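Local coordinates for PBP domain-containing protein (Vibrio parahaemolyticus, PDB 3MUQ) that is of unknown function but, as a member of the periplasmic-binding-protein superfamily, probably binds a small ligand in a cleft between two lobes, at residues L24-F28 against A218-L223; P78-N84 against F195-I201; D94-I98 against E110-A116; V104-K109 against F134-I140. One frame throughout, in Å; residues are numbered along the deposited sequence.

Interaction 1: residues L24-F28 against A218-L223; sequences LLPQF and AFSDWL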
# COMPACT_ATOMS: atom_id res chain seq x y z
N LEU A 24 -4.95 -14.14 2.23
CA LEU A 24 -4.52 -13.83 0.86
C LEU A 24 -4.51 -15.03 -0.10
O LEU A 24 -4.98 -14.94 -1.24
CB LEU A 24 -3.11 -13.25 0.88
CG LEU A 24 -2.96 -12.02 1.76
CD1 LEU A 24 -1.57 -11.44 1.59
CD2 LEU A 24 -4.02 -10.99 1.38
N LEU A 25 -3.91 -16.12 0.37
CA LEU A 25 -3.53 -17.22 -0.50
C LEU A 25 -4.67 -17.87 -1.24
O LEU A 25 -4.52 -18.18 -2.42
CB LEU A 25 -2.73 -18.27 0.25
CG LEU A 25 -1.36 -17.70 0.63
CD1 LEU A 25 -0.47 -18.77 1.20
CD2 LEU A 25 -0.73 -17.07 -0.58
N PRO A 26 -5.80 -18.12 -0.55
CA PRO A 26 -6.95 -18.74 -1.21
C PRO A 26 -7.40 -17.95 -2.43
O PRO A 26 -7.61 -18.54 -3.50
CB PRO A 26 -8.03 -18.70 -0.12
CG PRO A 26 -7.26 -18.76 1.17
CD PRO A 26 -5.99 -17.99 0.91
N GLN A 27 -7.53 -16.63 -2.29
CA GLN A 27 -7.93 -15.81 -3.44
C GLN A 27 -6.86 -15.82 -4.53
O GLN A 27 -7.16 -15.92 -5.72
CB GLN A 27 -8.25 -14.37 -3.02
CG GLN A 27 -8.95 -13.57 -4.13
CD GLN A 27 -10.29 -14.19 -4.53
OE1 GLN A 27 -11.12 -14.49 -3.68
NE2 GLN A 27 -10.48 -14.40 -5.83
N PHE A 28 -5.60 -15.73 -4.12
CA PHE A 28 -4.52 -15.72 -5.11
C PHE A 28 -4.49 -17.01 -5.91
O PHE A 28 -4.27 -16.97 -7.12
CB PHE A 28 -3.16 -15.41 -4.46
CG PHE A 28 -2.00 -15.53 -5.40
CD1 PHE A 28 -1.81 -14.60 -6.41
CD2 PHE A 28 -1.10 -16.58 -5.28
CE1 PHE A 28 -0.73 -14.70 -7.29
CE2 PHE A 28 -0.01 -16.68 -6.15
CZ PHE A 28 0.16 -15.74 -7.16
N ALA A 218 4.43 -13.00 -10.30
CA ALA A 218 2.97 -12.93 -10.33
C ALA A 218 2.38 -12.67 -8.93
O ALA A 218 1.44 -11.89 -8.76
CB ALA A 218 2.38 -14.21 -10.94
N PHE A 219 2.93 -13.32 -7.92
CA PHE A 219 2.42 -13.17 -6.55
C PHE A 219 2.67 -11.75 -6.07
O PHE A 219 1.78 -11.11 -5.51
CB PHE A 219 3.10 -14.19 -5.63
CG PHE A 219 2.51 -14.26 -4.25
CD1 PHE A 219 1.16 -14.02 -4.04
CD2 PHE A 219 3.31 -14.59 -3.16
CE1 PHE A 219 0.62 -14.09 -2.79
CE2 PHE A 219 2.77 -14.66 -1.90
CZ PHE A 219 1.41 -14.41 -1.71
N SER A 220 3.88 -11.25 -6.32
CA SER A 220 4.24 -9.90 -5.92
C SER A 220 3.36 -8.88 -6.64
O SER A 220 2.80 -8.01 -6.00
CB SER A 220 5.72 -9.61 -6.19
OG SER A 220 6.03 -8.25 -5.88
N ASP A 221 3.25 -8.99 -7.97
CA ASP A 221 2.38 -8.12 -8.77
C ASP A 221 0.95 -8.15 -8.21
O ASP A 221 0.31 -7.12 -8.02
CB ASP A 221 2.37 -8.56 -10.24
CG ASP A 221 3.67 -8.29 -10.95
OD1 ASP A 221 4.48 -7.49 -10.43
OD2 ASP A 221 3.90 -8.89 -12.03
N TRP A 222 0.45 -9.35 -7.93
CA TRP A 222 -0.91 -9.47 -7.40
C TRP A 222 -1.02 -8.77 -6.03
O TRP A 222 -1.99 -8.06 -5.77
CB TRP A 222 -1.27 -10.95 -7.29
CG TRP A 222 -2.67 -11.25 -6.79
CD1 TRP A 222 -3.80 -11.41 -7.55
CD2 TRP A 222 -3.07 -11.48 -5.43
NE1 TRP A 222 -4.88 -11.72 -6.74
CE2 TRP A 222 -4.46 -11.76 -5.44
CE3 TRP A 222 -2.39 -11.48 -4.20
CZ2 TRP A 222 -5.19 -12.03 -4.26
CZ3 TRP A 222 -3.11 -11.75 -3.04
CH2 TRP A 222 -4.50 -12.02 -3.07
N LEU A 223 -0.03 -8.97 -5.17
CA LEU A 223 -0.06 -8.39 -3.83
C LEU A 223 -0.12 -6.87 -3.81
O LEU A 223 -0.75 -6.28 -2.92
CB LEU A 223 1.16 -8.84 -3.01
CG LEU A 223 1.21 -10.30 -2.59
CD1 LEU A 223 2.62 -10.67 -2.09
CD2 LEU A 223 0.17 -10.56 -1.52
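Phe28 is the main bump of this contact, and the hollow it fills lies between Phe219 and Trp222, side chains one turn apart on the helix 213-224. Phe219 CD1 sits over one face of the Phe28 ring, 3.6 Å from Phe28 CE2, with the two planes inclined at 43°. Toward Trp222 the Phe28 ring turns its edge, a T-shaped (edge-to-face) pair that brings Phe28 CD1 to 3.5 Å from Trp222 CG. Phe28 CB stands over the face of the six-membered ring of Trp222, 3.7 Å from its centroid, a CH-pi contact. Helix 20-32 belongs to the connection between the parallel strands 6-12 and 35-41, a beta-alpha-beta crossover in what is probably the first lobe of a binding-protein fold. The segments 24-28 and 218-223 cross at 109°, their axes 11.6 Å apart, a gap spanned by the large rings. The indole of Trp222 lies along this turn of helix 20-32, its CH2 3.5 Å from Leu24 O and its CZ2 4.0 Å from Gln27 CB; Trp222 NE1 and Gln27 NE2 both hydrogen-bond to Asp31. Leu24 CD1 meets Leu223 CD2 at 3.7 Å, while Leu25 CD2 touches Phe219 CZ at 3.6 Å.

Interaction 2: residues P78-N84 against F195-I201; sequences PRKLMYN and FNPYQVI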
# COMPACT_ATOMS: atom_id res chain seq x y z
N PRO A 78 12.12 -5.11 -4.84
CA PRO A 78 11.51 -5.02 -3.51
C PRO A 78 10.32 -4.07 -3.55
O PRO A 78 10.34 -3.04 -4.23
CB PRO A 78 12.63 -4.42 -2.67
CG PRO A 78 13.43 -3.65 -3.65
CD PRO A 78 13.47 -4.55 -4.85
N ARG A 79 9.27 -4.45 -2.83
CA ARG A 79 8.05 -3.67 -2.84
C ARG A 79 7.49 -3.61 -1.45
O ARG A 79 7.43 -4.63 -0.74
CB ARG A 79 7.03 -4.28 -3.78
CG ARG A 79 7.31 -3.95 -5.24
CD ARG A 79 6.88 -5.09 -6.10
NE ARG A 79 7.03 -4.81 -7.52
CZ ARG A 79 6.42 -5.49 -8.47
NH1 ARG A 79 5.62 -6.50 -8.13
NH2 ARG A 79 6.59 -5.18 -9.75
N LYS A 80 7.06 -2.42 -1.07
CA LYS A 80 6.42 -2.23 0.23
C LYS A 80 4.97 -2.70 0.14
O LYS A 80 4.23 -2.25 -0.72
CB LYS A 80 6.52 -0.77 0.65
CG LYS A 80 7.96 -0.29 0.84
CD LYS A 80 8.51 -0.70 2.21
CE LYS A 80 9.98 -0.32 2.36
NZ LYS A 80 10.45 -0.56 3.76
N LEU A 81 4.60 -3.64 1.00
CA LEU A 81 3.25 -4.19 1.03
C LEU A 81 2.28 -3.37 1.87
O LEU A 81 1.10 -3.23 1.54
CB LEU A 81 3.28 -5.60 1.62
CG LEU A 81 3.46 -6.75 0.64
CD1 LEU A 81 3.38 -8.06 1.38
CD2 LEU A 81 2.37 -6.65 -0.41
N MSE A 82 2.78 -2.86 2.99
CA MSE A 82 1.92 -2.19 3.95
C MSE A 82 2.78 -1.59 5.05
O MSE A 82 3.91 -2.05 5.28
CB MSE A 82 0.92 -3.20 4.54
CG MSE A 82 1.55 -4.18 5.52
SE MSE A 82 0.34 -5.55 6.25
CE MSE A 82 0.92 -7.00 5.14
N TYR A 83 2.28 -0.55 5.71
CA TYR A 83 2.95 0.02 6.87
C TYR A 83 2.08 -0.14 8.10
O TYR A 83 1.14 0.63 8.29
CB TYR A 83 3.26 1.51 6.65
CG TYR A 83 4.22 1.79 5.51
CD1 TYR A 83 5.58 1.97 5.75
CD2 TYR A 83 3.77 1.86 4.19
CE1 TYR A 83 6.46 2.21 4.72
CE2 TYR A 83 4.65 2.11 3.16
CZ TYR A 83 5.99 2.29 3.43
OH TYR A 83 6.86 2.54 2.39
N ASN A 84 2.37 -1.15 8.92
CA ASN A 84 1.65 -1.35 10.19
C ASN A 84 2.07 -0.35 11.26
O ASN A 84 3.23 -0.34 11.68
CB ASN A 84 1.85 -2.77 10.70
CG ASN A 84 0.83 -3.73 10.16
OD1 ASN A 84 -0.17 -3.32 9.55
ND2 ASN A 84 1.06 -5.02 10.38
N PHE A 195 5.78 0.04 14.79
CA PHE A 195 5.78 0.44 13.40
C PHE A 195 6.55 -0.56 12.53
O PHE A 195 7.76 -0.72 12.65
CB PHE A 195 6.35 1.86 13.24
CG PHE A 195 6.13 2.45 11.88
CD1 PHE A 195 4.92 3.04 11.55
CD2 PHE A 195 7.13 2.40 10.91
CE1 PHE A 195 4.71 3.59 10.28
CE2 PHE A 195 6.92 2.95 9.65
CZ PHE A 195 5.71 3.54 9.34
N ASN A 196 5.83 -1.24 11.66
CA ASN A 196 6.42 -2.28 10.84
C ASN A 196 6.07 -2.15 9.37
O ASN A 196 4.98 -2.53 8.95
CB ASN A 196 6.02 -3.66 11.34
CG ASN A 196 6.73 -4.04 12.62
OD1 ASN A 196 7.91 -4.39 12.60
ND2 ASN A 196 6.02 -3.94 13.74
N PRO A 197 7.02 -1.64 8.58
CA PRO A 197 6.92 -1.66 7.12
C PRO A 197 7.21 -3.08 6.62
O PRO A 197 8.24 -3.66 7.01
CB PRO A 197 8.06 -0.74 6.68
CG PRO A 197 8.82 -0.35 7.95
CD PRO A 197 8.35 -1.25 9.04
N TYR A 198 6.34 -3.62 5.78
CA TYR A 198 6.53 -4.95 5.20
C TYR A 198 7.01 -4.85 3.77
O TYR A 198 6.50 -4.06 2.99
CB TYR A 198 5.21 -5.72 5.18
CG TYR A 198 4.87 -6.34 6.52
CD1 TYR A 198 4.54 -5.54 7.60
CD2 TYR A 198 4.90 -7.72 6.70
CE1 TYR A 198 4.24 -6.09 8.82
CE2 TYR A 198 4.60 -8.28 7.92
CZ TYR A 198 4.27 -7.46 8.98
OH TYR A 198 3.96 -8.00 10.21
N GLN A 199 7.99 -5.68 3.42
CA GLN A 199 8.40 -5.79 2.03
C GLN A 199 8.32 -7.22 1.52
O GLN A 199 8.57 -8.19 2.25
CB GLN A 199 9.84 -5.31 1.82
CG GLN A 199 10.04 -3.83 1.87
CD GLN A 199 11.29 -3.40 1.13
OE1 GLN A 199 11.23 -2.99 -0.03
NE2 GLN A 199 12.43 -3.50 1.80
N VAL A 200 7.99 -7.34 0.25
CA VAL A 200 8.08 -8.60 -0.45
C VAL A 200 9.17 -8.40 -1.50
O VAL A 200 9.16 -7.39 -2.24
CB VAL A 200 6.73 -9.00 -1.09
CG1 VAL A 200 6.17 -7.86 -1.92
CG2 VAL A 200 6.89 -10.24 -1.97
N ILE A 201 10.12 -9.32 -1.53
CA ILE A 201 11.28 -9.21 -2.41
C ILE A 201 11.55 -10.52 -3.14
O ILE A 201 11.61 -11.59 -2.52
CB ILE A 201 12.53 -8.81 -1.61
CG1 ILE A 201 12.21 -7.64 -0.69
CG2 ILE A 201 13.71 -8.50 -2.55
CD1 ILE A 201 13.34 -7.28 0.28
O HOH W 1 10.45 -3.10 5.10
O HOH W 2 2.94 -5.82 12.33
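Phe195 opens the antiparallel pairing with segment 78-84 of strand 78-90, its CZ 3.9 Å from Tyr83 CD1. Asn196 N bonds to Asn84 O (2.8 Å) and Asn84 N to Asn196 O (3.0 Å). Pro197, lacking an amide hydrogen, occupies a non-hydrogen-bonded position beside Tyr83; a water links its O to Lys80 NZ. At Tyr198 the register slips: Tyr198 N bonds to Met82 O (2.9 Å) and Leu81 N to Tyr198 O (2.8 Å), so two residues face one in a beta bulge. Selenomethionine Met82 places SE 4.7 Å from the Tyr198 ring centroid, a Met-aromatic contact. Gln199 CG packs on Lys80 CD at 3.5 Å. Val200 N bonds to Arg79 O (2.9 Å) and Arg79 N to Val200 O (3.0 Å). Ile201 CG1 closes on Pro78 CB at 3.8 Å; Gln199 and Ile201 also bond to strand 57-60, within the large mixed sheet. Six backbone bonds thus set the register around the bulge, apolar and water-mediated side-chain contacts add to it, and Tyr83 OH bonds Lys80 N of the second subunit, reciprocally.

Interaction 3: residues D94-I98 against E110-A116; sequences DPAKI and EIANKNA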
# COMPACT_ATOMS: atom_id res chain seq x y z
N ASP A 94 -4.29 9.15 32.30
CA ASP A 94 -3.24 8.13 32.33
C ASP A 94 -2.97 7.55 33.72
O ASP A 94 -1.87 7.65 34.25
CB ASP A 94 -1.95 8.73 31.77
CG ASP A 94 -0.83 7.72 31.65
OD1 ASP A 94 -1.09 6.49 31.60
OD2 ASP A 94 0.33 8.17 31.59
N PRO A 95 -3.98 6.90 34.30
CA PRO A 95 -3.91 6.43 35.68
C PRO A 95 -2.84 5.36 35.91
O PRO A 95 -2.40 5.21 37.05
CB PRO A 95 -5.31 5.86 35.93
CG PRO A 95 -5.81 5.49 34.58
CD PRO A 95 -5.26 6.55 33.66
N ALA A 96 -2.44 4.63 34.88
CA ALA A 96 -1.35 3.66 35.04
C ALA A 96 0.03 4.31 34.88
O ALA A 96 1.06 3.64 35.01
CB ALA A 96 -1.50 2.48 34.07
N LYS A 97 0.03 5.60 34.57
CA LYS A 97 1.28 6.33 34.35
C LYS A 97 2.19 5.64 33.32
O LYS A 97 3.37 5.40 33.59
CB LYS A 97 2.03 6.55 35.67
CG LYS A 97 1.20 7.16 36.81
CD LYS A 97 0.51 8.44 36.37
CE LYS A 97 -0.51 8.91 37.40
NZ LYS A 97 -1.37 10.01 36.86
N ILE A 98 1.65 5.33 32.15
CA ILE A 98 2.48 4.71 31.11
C ILE A 98 3.06 5.74 30.14
O ILE A 98 3.95 5.42 29.35
CB ILE A 98 1.67 3.73 30.24
CG1 ILE A 98 0.68 4.51 29.36
CG2 ILE A 98 0.98 2.70 31.11
CD1 ILE A 98 0.47 3.93 28.01
N GLU A 110 3.12 -2.61 32.99
CA GLU A 110 2.64 -1.59 33.92
C GLU A 110 1.10 -1.61 33.99
O GLU A 110 0.51 -1.53 35.06
CB GLU A 110 3.14 -0.22 33.45
CG GLU A 110 3.10 0.90 34.47
CD GLU A 110 4.30 1.84 34.33
OE1 GLU A 110 4.19 3.02 34.76
OE2 GLU A 110 5.34 1.40 33.80
N ILE A 111 0.46 -1.69 32.83
CA ILE A 111 -1.00 -1.76 32.78
C ILE A 111 -1.50 -2.99 33.55
O ILE A 111 -2.43 -2.92 34.36
CB ILE A 111 -1.49 -1.80 31.31
CG1 ILE A 111 -1.39 -0.39 30.70
CG2 ILE A 111 -2.91 -2.34 31.24
CD1 ILE A 111 -1.84 -0.29 29.24
N ALA A 112 -0.85 -4.13 33.31
CA ALA A 112 -1.24 -5.35 34.00
C ALA A 112 -0.99 -5.26 35.50
O ALA A 112 -1.86 -5.60 36.30
CB ALA A 112 -0.54 -6.55 33.42
N ASN A 113 0.18 -4.77 35.90
CA ASN A 113 0.52 -4.74 37.32
C ASN A 113 -0.28 -3.72 38.13
O ASN A 113 -0.47 -3.88 39.33
CB ASN A 113 2.03 -4.58 37.54
CG ASN A 113 2.84 -5.77 37.01
OD1 ASN A 113 2.40 -6.92 37.09
ND2 ASN A 113 4.02 -5.49 36.46
N LYS A 114 -0.80 -2.70 37.46
CA LYS A 114 -1.65 -1.74 38.13
C LYS A 114 -3.12 -2.13 37.99
O LYS A 114 -4.02 -1.48 38.54
CB LYS A 114 -1.40 -0.32 37.62
CG LYS A 114 0.05 0.13 37.77
CD LYS A 114 0.12 1.58 38.21
CE LYS A 114 1.51 2.15 38.01
NZ LYS A 114 1.48 3.63 38.05
N ASN A 115 -3.36 -3.23 37.29
CA ASN A 115 -4.72 -3.65 37.01
C ASN A 115 -5.58 -2.49 36.48
O ASN A 115 -6.73 -2.28 36.91
CB ASN A 115 -5.36 -4.30 38.24
CG ASN A 115 -6.64 -5.02 37.90
OD1 ASN A 115 -6.72 -5.73 36.89
ND2 ASN A 115 -7.66 -4.81 38.71
N ALA A 116 -5.01 -1.72 35.57
CA ALA A 116 -5.74 -0.71 34.81
C ALA A 116 -6.70 -1.39 33.84
O ALA A 116 -6.56 -2.57 33.53
CB ALA A 116 -4.77 0.17 34.05
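Asp94 to Lys97 form a type I beta turn closed by Lys97 N to Asp94 O at 2.8 Å, and the Asp94 side chain draws in the next amide, Ile98 N to Asp94 OD1 at 3.0 Å. Opposite, the helix that includes 110-113 ends in a Schellman motif: Asn115 has positive phi, with Ala116 N bonded to Ile111 O (3.1 Å) and Asn115 N to Ala112 O (3.0 Å). The turn meets this C-terminal end of the helix, Ala96 and Ile111 having CA atoms 5.9 Å apart. The position of both segments is consistent with the second lobe of a periplasmic-binding-protein fold; the loop after strand 78-90 precedes helix 104-113, whose C-terminal end returns beside it. Ala96 CB fits against Ala116 CB at 4.0 Å and Ile111 CG1 at 4.4 Å; Ile98 CG2 adds a 3.9 Å contact to the same Ile111 CG1. At the solvent side Lys114 NZ reaches Ala96 O in a weak hydrogen bond of 3.1 Å. Glu110 OE1 lies 2.8 Å from Lys97 O and 3.2 Å from Ala96 O, close approaches of acceptor to acceptor. Tyr167 ties the turn to its surroundings, its OH hydrogen-bonded with Asp94 OD1 and Ala96 N.

Interaction 4: residues V104-K109 against F134-I140; sequences VLDVFK and FWAQTKI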
# COMPACT_ATOMS: atom_id res chain seq x y z
N VAL A 104 7.13 -0.55 24.71
CA VAL A 104 5.74 -0.93 24.76
C VAL A 104 5.59 -2.13 25.71
O VAL A 104 4.53 -2.35 26.30
CB VAL A 104 5.16 -1.24 23.36
CG1 VAL A 104 5.87 -2.42 22.73
CG2 VAL A 104 3.67 -1.50 23.43
N LEU A 105 6.66 -2.90 25.87
CA LEU A 105 6.60 -4.02 26.81
C LEU A 105 6.50 -3.50 28.26
O LEU A 105 5.76 -4.06 29.06
CB LEU A 105 7.77 -4.99 26.62
CG LEU A 105 7.91 -5.64 25.24
CD1 LEU A 105 8.96 -6.73 25.32
CD2 LEU A 105 6.60 -6.22 24.72
N ASP A 106 7.22 -2.43 28.58
CA ASP A 106 7.03 -1.75 29.86
C ASP A 106 5.58 -1.27 30.03
O ASP A 106 4.99 -1.39 31.11
CB ASP A 106 7.98 -0.56 30.01
CG ASP A 106 9.43 -0.99 30.16
OD1 ASP A 106 9.66 -2.18 30.51
OD2 ASP A 106 10.33 -0.15 29.93
N VAL A 107 5.03 -0.73 28.96
CA VAL A 107 3.65 -0.25 28.99
C VAL A 107 2.68 -1.40 29.33
O VAL A 107 1.84 -1.27 30.23
CB VAL A 107 3.23 0.47 27.68
CG1 VAL A 107 1.76 0.76 27.71
CG2 VAL A 107 4.04 1.77 27.50
N PHE A 108 2.79 -2.52 28.62
CA PHE A 108 1.92 -3.66 28.90
C PHE A 108 2.07 -4.16 30.34
O PHE A 108 1.08 -4.35 31.05
CB PHE A 108 2.15 -4.79 27.89
CG PHE A 108 1.37 -4.61 26.61
CD1 PHE A 108 1.38 -3.40 25.94
CD2 PHE A 108 0.63 -5.66 26.07
CE1 PHE A 108 0.66 -3.23 24.76
CE2 PHE A 108 -0.08 -5.51 24.88
CZ PHE A 108 -0.07 -4.30 24.23
N LYS A 109 3.31 -4.33 30.79
CA LYS A 109 3.57 -4.83 32.13
C LYS A 109 2.95 -3.91 33.19
O LYS A 109 2.35 -4.38 34.15
CB LYS A 109 5.07 -4.96 32.37
CG LYS A 109 5.71 -6.09 31.59
CD LYS A 109 7.23 -6.00 31.60
CE LYS A 109 7.83 -7.02 30.65
NZ LYS A 109 9.30 -6.88 30.50
N PHE A 134 2.64 -9.24 22.15
CA PHE A 134 3.29 -8.41 23.15
C PHE A 134 3.11 -9.00 24.53
O PHE A 134 4.05 -9.07 25.31
CB PHE A 134 2.78 -6.97 23.11
CG PHE A 134 3.17 -6.21 21.88
CD1 PHE A 134 4.37 -6.48 21.24
CD2 PHE A 134 2.34 -5.22 21.37
CE1 PHE A 134 4.74 -5.77 20.11
CE2 PHE A 134 2.70 -4.52 20.23
CZ PHE A 134 3.91 -4.79 19.60
N TRP A 135 1.89 -9.45 24.84
CA TRP A 135 1.68 -10.11 26.13
C TRP A 135 2.64 -11.28 26.26
O TRP A 135 3.27 -11.45 27.29
CB TRP A 135 0.23 -10.57 26.33
CG TRP A 135 -0.75 -9.45 26.56
CD1 TRP A 135 -1.84 -9.15 25.80
CD2 TRP A 135 -0.71 -8.45 27.60
NE1 TRP A 135 -2.50 -8.04 26.29
CE2 TRP A 135 -1.83 -7.60 27.40
CE3 TRP A 135 0.15 -8.20 28.67
CZ2 TRP A 135 -2.10 -6.52 28.23
CZ3 TRP A 135 -0.12 -7.14 29.50
CH2 TRP A 135 -1.23 -6.30 29.28
N ALA A 136 2.75 -12.09 25.21
CA ALA A 136 3.65 -13.25 25.25
C ALA A 136 5.09 -12.81 25.53
O ALA A 136 5.78 -13.42 26.34
CB ALA A 136 3.56 -14.06 23.96
N GLN A 137 5.53 -11.74 24.88
CA GLN A 137 6.88 -11.22 25.11
C GLN A 137 7.09 -10.70 26.53
O GLN A 137 8.20 -10.78 27.05
CB GLN A 137 7.22 -10.13 24.12
CG GLN A 137 7.42 -10.63 22.71
CD GLN A 137 7.52 -9.51 21.71
OE1 GLN A 137 8.40 -8.66 21.80
NE2 GLN A 137 6.59 -9.48 20.75
N THR A 138 6.04 -10.16 27.15
CA THR A 138 6.17 -9.66 28.52
C THR A 138 6.15 -10.81 29.50
O THR A 138 6.48 -10.63 30.67
CB THR A 138 5.04 -8.67 28.90
OG1 THR A 138 3.77 -9.36 28.92
CG2 THR A 138 5.00 -7.49 27.92
N LYS A 139 5.79 -11.99 29.00
CA LYS A 139 5.66 -13.19 29.81
C LYS A 139 4.49 -13.08 30.78
O LYS A 139 4.35 -13.91 31.68
CB LYS A 139 6.95 -13.50 30.58
CG LYS A 139 8.00 -14.27 29.78
CD LYS A 139 8.82 -13.35 28.89
CE LYS A 139 9.86 -14.12 28.09
NZ LYS A 139 10.25 -13.41 26.84
N ILE A 140 3.66 -12.06 30.60
CA ILE A 140 2.42 -11.96 31.36
C ILE A 140 1.30 -12.61 30.58
O ILE A 140 1.22 -12.48 29.36
CB ILE A 140 2.03 -10.49 31.65
CG1 ILE A 140 2.95 -9.88 32.70
CG2 ILE A 140 0.59 -10.41 32.13
CD1 ILE A 140 3.83 -8.77 32.17
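An aromatic cluster of Phe108, Phe134 and Trp135 forms the heart of a helix-helix packing in what is probably the second lobe, between helices 104-113 and 126-138; the segments 104-109 and 134-138 cross nearly at right angles (-85°), their axes 9.4 Å apart. The rings follow one another in two edge-to-face steps. Phe134 directs its edge at the face of Phe108, planes at 82° and centroids 5.6 Å apart; Phe108 in turn directs its edge at the face of Trp135, bringing Phe108 CD2 to 3.4 Å from Trp135 CE2. CH-pi contacts reinforce both steps: Phe134 CB lies 4.0 Å from the Phe108 ring centroid, and Phe108 CB lies 4.1 Å from the centroid of the Trp135 six-membered ring. Leu105 fits beside the cluster, its CD2 3.8 Å from Thr138 CG2 and 4.0 Å from Gln137 CB. Thr138 turns its hydroxyl back into its own helix, OG1 to Trp135 O at 2.7 Å, so its methyl group is what meets Leu105 and Phe108. A Schellman motif with Lys139 at positive phi then ends this helix and brings Ile140 CD1 to 3.3 Å from Lys109 CG. Beyond the contact, Trp135 NE1 bonds to Glu131 one turn earlier on its helix, Trp135 packs on Pro142, and Val104 and Val107 lean on Phe188 of strand 185-188.

From the N terminus, 24-28 is the first segment, and its pairing with 218-223 closes the longest loop, which spans the other three contacts. Interaction 2 closes a shorter one, joining strand 78-90 to strand 195-203, and touches interaction 1 through the Arg79-Asp221 salt bridge and packing of Leu81 on Leu223. Interactions 3 and 4 fall within the span of chain that interaction 2 closes: 94-98 with 110-116 closes a short loop, 104-109 with 134-140 a somewhat longer one. These two cross, sharing helix 104-113, with Ile98 meeting Val107 and Ala112 meeting Trp135. Interactions 1 and 2 thus join distant parts of the chain around the large sheet; interaction 3 lies about 42 Å from interaction 1, centre to centre.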